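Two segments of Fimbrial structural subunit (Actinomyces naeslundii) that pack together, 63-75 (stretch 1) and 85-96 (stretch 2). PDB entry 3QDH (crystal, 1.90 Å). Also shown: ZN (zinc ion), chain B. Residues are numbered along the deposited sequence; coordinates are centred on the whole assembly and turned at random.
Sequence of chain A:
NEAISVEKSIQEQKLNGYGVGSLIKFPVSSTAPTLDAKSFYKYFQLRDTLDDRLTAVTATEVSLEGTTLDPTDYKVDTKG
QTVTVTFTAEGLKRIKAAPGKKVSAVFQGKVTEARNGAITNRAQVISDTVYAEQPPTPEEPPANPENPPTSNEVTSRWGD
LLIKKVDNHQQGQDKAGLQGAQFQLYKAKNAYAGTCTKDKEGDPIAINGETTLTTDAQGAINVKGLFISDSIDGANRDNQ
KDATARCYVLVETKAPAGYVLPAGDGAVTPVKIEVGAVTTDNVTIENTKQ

Stretch 1, residues 63-75: SLEGTTLDPTDYK
Stretch 2 85-96: VTFTAEGLKRIK

Stretch 1 enters as a strand at Ser 63 and Leu 64, reverses through a type II turn from Leu 64 to Thr 67, with Gly 66 at phi/psi 88/4, and returns to strand at Tyr 74. Stretch 2 leaves its strand at Phe 87 and, after Thr 88 at the N-cap position, runs as a helix from Ala 89 to Lys 96.

The two strands are antiparallel. Lys 75 and Thr 86 form a hydrogen-bonded pair (CA to CA 5.3 Å) in which both polar backbone groups of each residue are used: Lys 75 N donates to Thr 86 O at 2.8 Å, and Thr 86 N donates to Lys 75 O at 2.9 Å. A water also donates to Lys 75 O (2.9 Å) and to Thr 86 OG1 (2.8 Å). Tyr 74 and Phe 87 make the neighbouring non-hydrogen-bonded pair, CA to CA 4.0 Å, with side chains on the other face of the sheet. Tyr 74 (chi1 p) sets its CB over the Phe 87 ring (chi1 m), 4.3 Å from the ring centroid.

Beyond the sheet, Asp 73 O accepts from Thr 88 N (2.9 Å, 169°) and is approached by the CA of Gly 91 at 3.5 Å. A CB on Gly 91 would lie 2.2 Å from that oxygen, so the helix comes this close where it has no side chain. Thr 88, chi1 p, donates from OG1 to Thr 72 O at 2.7 Å.

Three carboxylate oxygens, Asp 70 OD2, Asp 73 OD1 and Glu 90 OE1, each bind a zinc ion at 2.0 Å, joining the loop to the first turn of the helix. The metal accounts for the approach of Asp 73 OD1 to Glu 90 OE1, 3.3 Å apart without a hydrogen bond. The remaining aspartate oxygens have partners too. Asp 70 OD1 (chi1 p) accepts from Thr 72 OG1 at 2.6 Å and weakly from Thr 72 N at 2.8 Å; Asp 73 OD2 (chi1 m) accepts from Asp 70 N at 2.8 Å.

Arg 94, extended from chi1 m through two t angles, completes the network. Its NE forms a salt bridge with Asp 73 OD2 at 2.7 Å, though the hydrogen bond is weak at 129°; its NH2 donates to Asp 70 OD2 at 3.2 Å and 163°. NH1 reaches a water at 3.1 Å, which also bonds Thr 67 OG1 at 2.9 Å.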

# COMPACT_ATOMS: atom_id res chain seq x y z
N SER A 63 -11.47 2.35 -13.95
CA SER A 63 -12.82 1.84 -14.14
C SER A 63 -13.90 2.91 -14.17
O SER A 63 -13.76 3.96 -13.54
CB SER A 63 -13.16 0.82 -13.04
OG SER A 63 -12.12 -0.14 -12.92
N LEU A 64 -14.97 2.63 -14.90
CA LEU A 64 -16.19 3.40 -14.81
C LEU A 64 -17.28 2.40 -14.48
O LEU A 64 -17.57 1.50 -15.27
CB LEU A 64 -16.50 4.12 -16.13
CG LEU A 64 -17.86 4.83 -16.19
CD1 LEU A 64 -18.02 5.90 -15.10
CD2 LEU A 64 -18.09 5.43 -17.59
N GLU A 65 -17.88 2.55 -13.30
CA GLU A 65 -18.85 1.60 -12.77
C GLU A 65 -20.00 1.35 -13.75
O GLU A 65 -20.63 2.30 -14.24
CB GLU A 65 -19.38 2.11 -11.44
CG GLU A 65 -20.34 1.19 -10.73
CD GLU A 65 -21.08 1.89 -9.62
OE1 GLU A 65 -21.04 3.15 -9.55
OE2 GLU A 65 -21.72 1.18 -8.81
N GLY A 66 -20.27 0.07 -14.02
CA GLY A 66 -21.38 -0.33 -14.88
C GLY A 66 -21.01 -0.39 -16.35
O GLY A 66 -21.87 -0.66 -17.20
N THR A 67 -19.73 -0.15 -16.64
CA THR A 67 -19.19 -0.02 -17.99
C THR A 67 -17.91 -0.84 -18.07
O THR A 67 -17.26 -1.08 -17.05
CB THR A 67 -18.89 1.48 -18.30
OG1 THR A 67 -20.08 2.11 -18.76
CG2 THR A 67 -17.80 1.66 -19.35
N THR A 68 -17.55 -1.28 -19.28
CA THR A 68 -16.21 -1.78 -19.52
C THR A 68 -15.49 -0.79 -20.44
O THR A 68 -15.89 -0.59 -21.60
CB THR A 68 -16.20 -3.22 -20.11
OG1 THR A 68 -16.88 -4.09 -19.21
CG2 THR A 68 -14.77 -3.72 -20.26
N LEU A 69 -14.46 -0.14 -19.90
CA LEU A 69 -13.63 0.81 -20.65
C LEU A 69 -12.73 0.09 -21.64
O LEU A 69 -12.43 -1.09 -21.47
CB LEU A 69 -12.76 1.62 -19.68
CG LEU A 69 -13.43 2.50 -18.63
CD1 LEU A 69 -12.37 3.03 -17.67
CD2 LEU A 69 -14.22 3.66 -19.27
N ASP A 70 -12.28 0.80 -22.66
CA ASP A 70 -11.26 0.30 -23.56
C ASP A 70 -9.96 1.08 -23.27
O ASP A 70 -10.01 2.16 -22.66
CB ASP A 70 -11.71 0.45 -25.03
CG ASP A 70 -11.87 1.90 -25.44
OD1 ASP A 70 -10.87 2.64 -25.45
OD2 ASP A 70 -13.01 2.31 -25.76
N PRO A 71 -8.81 0.54 -23.72
CA PRO A 71 -7.50 1.13 -23.40
C PRO A 71 -7.30 2.57 -23.91
O PRO A 71 -6.41 3.27 -23.40
CB PRO A 71 -6.51 0.18 -24.08
CG PRO A 71 -7.25 -1.10 -24.20
CD PRO A 71 -8.66 -0.71 -24.47
N THR A 72 -8.11 3.00 -24.87
CA THR A 72 -8.01 4.37 -25.40
C THR A 72 -8.92 5.39 -24.68
O THR A 72 -9.05 6.53 -25.13
CB THR A 72 -8.24 4.45 -26.94
OG1 THR A 72 -9.57 4.03 -27.27
CG2 THR A 72 -7.25 3.56 -27.66
N ASP A 73 -9.53 4.96 -23.57
CA ASP A 73 -10.43 5.82 -22.78
C ASP A 73 -9.71 6.76 -21.79
O ASP A 73 -10.29 7.73 -21.31
CB ASP A 73 -11.50 4.98 -22.06
CG ASP A 73 -12.59 4.49 -23.02
OD1 ASP A 73 -12.76 5.15 -24.07
OD2 ASP A 73 -13.26 3.47 -22.74
N TYR A 74 -8.44 6.47 -21.53
CA TYR A 74 -7.68 7.23 -20.54
C TYR A 74 -6.19 7.04 -20.78
O TYR A 74 -5.77 6.14 -21.51
CB TYR A 74 -8.04 6.76 -19.12
CG TYR A 74 -7.84 5.28 -18.97
CD1 TYR A 74 -6.61 4.76 -18.56
CD2 TYR A 74 -8.87 4.38 -19.29
CE1 TYR A 74 -6.42 3.38 -18.46
CE2 TYR A 74 -8.68 3.01 -19.19
CZ TYR A 74 -7.46 2.52 -18.77
OH TYR A 74 -7.26 1.17 -18.68
N LYS A 75 -5.39 7.88 -20.13
CA LYS A 75 -3.95 7.73 -20.13
C LYS A 75 -3.46 7.82 -18.69
O LYS A 75 -3.82 8.74 -17.97
CB LYS A 75 -3.29 8.82 -20.97
CG LYS A 75 -3.31 8.58 -22.47
CD LYS A 75 -2.73 9.77 -23.22
CE LYS A 75 -2.68 9.52 -24.72
NZ LYS A 75 -2.53 10.82 -25.47
N VAL A 85 -4.49 9.96 -13.96
CA VAL A 85 -5.34 9.16 -14.84
C VAL A 85 -6.21 10.19 -15.54
O VAL A 85 -7.08 10.81 -14.93
CB VAL A 85 -6.23 8.17 -14.06
CG1 VAL A 85 -7.16 7.39 -15.04
CG2 VAL A 85 -5.37 7.23 -13.22
N THR A 86 -5.93 10.40 -16.82
CA THR A 86 -6.54 11.50 -17.54
C THR A 86 -7.41 10.89 -18.62
O THR A 86 -6.93 10.12 -19.45
CB THR A 86 -5.44 12.41 -18.16
OG1 THR A 86 -4.56 12.86 -17.13
CG2 THR A 86 -6.06 13.61 -18.84
N PHE A 87 -8.69 11.22 -18.58
CA PHE A 87 -9.63 10.60 -19.52
C PHE A 87 -9.55 11.28 -20.88
O PHE A 87 -9.42 12.49 -20.96
CB PHE A 87 -11.03 10.57 -18.92
CG PHE A 87 -11.18 9.50 -17.87
CD1 PHE A 87 -11.61 8.22 -18.23
CD2 PHE A 87 -10.86 9.76 -16.54
CE1 PHE A 87 -11.72 7.21 -17.27
CE2 PHE A 87 -10.96 8.76 -15.57
CZ PHE A 87 -11.41 7.47 -15.94
N THR A 88 -9.62 10.49 -21.95
CA THR A 88 -9.50 11.01 -23.30
C THR A 88 -10.88 11.51 -23.76
O THR A 88 -11.86 11.37 -23.03
CB THR A 88 -9.05 9.90 -24.27
OG1 THR A 88 -10.01 8.84 -24.21
CG2 THR A 88 -7.65 9.36 -23.89
N ALA A 89 -10.97 12.04 -24.97
CA ALA A 89 -12.27 12.50 -25.48
C ALA A 89 -13.38 11.44 -25.38
O ALA A 89 -14.49 11.73 -24.91
CB ALA A 89 -12.13 13.02 -26.91
N GLU A 90 -13.07 10.21 -25.79
CA GLU A 90 -14.02 9.08 -25.71
C GLU A 90 -14.41 8.80 -24.27
O GLU A 90 -15.58 8.52 -23.97
CB GLU A 90 -13.35 7.79 -26.19
CG GLU A 90 -13.36 7.50 -27.63
CD GLU A 90 -12.34 6.39 -27.96
OE1 GLU A 90 -12.31 5.32 -27.29
OE2 GLU A 90 -11.55 6.62 -28.88
N GLY A 91 -13.42 8.82 -23.40
CA GLY A 91 -13.64 8.60 -21.97
C GLY A 91 -14.54 9.67 -21.36
O GLY A 91 -15.40 9.36 -20.53
N LEU A 92 -14.35 10.92 -21.76
CA LEU A 92 -15.17 12.01 -21.21
C LEU A 92 -16.61 11.89 -21.64
O LEU A 92 -17.51 12.20 -20.86
CB LEU A 92 -14.62 13.39 -21.63
CG LEU A 92 -13.21 13.73 -21.14
CD1 LEU A 92 -12.79 15.10 -21.72
CD2 LEU A 92 -13.15 13.74 -19.61
N LYS A 93 -16.84 11.43 -22.87
CA LYS A 93 -18.19 11.17 -23.35
C LYS A 93 -18.86 10.06 -22.52
O LYS A 93 -20.02 10.17 -22.15
CB LYS A 93 -18.14 10.79 -24.84
CG LYS A 93 -19.48 10.43 -25.45
CD LYS A 93 -19.39 10.28 -26.97
CE LYS A 93 -19.77 11.56 -27.68
NZ LYS A 93 -21.26 11.79 -27.63
N ARG A 94 -18.11 8.99 -22.23
CA ARG A 94 -18.62 7.92 -21.34
C ARG A 94 -19.04 8.40 -19.95
O ARG A 94 -20.11 8.03 -19.42
CB ARG A 94 -17.57 6.83 -21.16
CG ARG A 94 -17.34 5.90 -22.36
CD ARG A 94 -16.45 4.76 -21.87
NE ARG A 94 -15.90 3.91 -22.92
CZ ARG A 94 -16.52 2.84 -23.43
NH1 ARG A 94 -17.73 2.53 -23.01
NH2 ARG A 94 -15.94 2.10 -24.37
N ILE A 95 -18.18 9.23 -19.35
CA ILE A 95 -18.44 9.73 -18.01
C ILE A 95 -19.68 10.62 -17.99
O ILE A 95 -20.52 10.49 -17.10
CB ILE A 95 -17.22 10.44 -17.37
CG1 ILE A 95 -16.06 9.44 -17.24
CG2 ILE A 95 -17.58 11.01 -15.99
CD1 ILE A 95 -14.68 10.08 -16.85
N LYS A 96 -19.83 11.50 -18.98
CA LYS A 96 -21.06 12.29 -19.11
C LYS A 96 -22.33 11.41 -19.22
O LYS A 96 -23.39 11.74 -18.66
CB LYS A 96 -20.97 13.26 -20.30
CG LYS A 96 -22.23 14.11 -20.51
CD LYS A 96 -22.06 15.04 -21.72
CE LYS A 96 -23.42 15.45 -22.29
NZ LYS A 96 -24.12 16.41 -21.43
ZN ZN B . -13.22 4.32 -25.86
O HOH W 1 -19.77 3.79 -21.05
O HOH W 2 -2.40 11.12 -17.25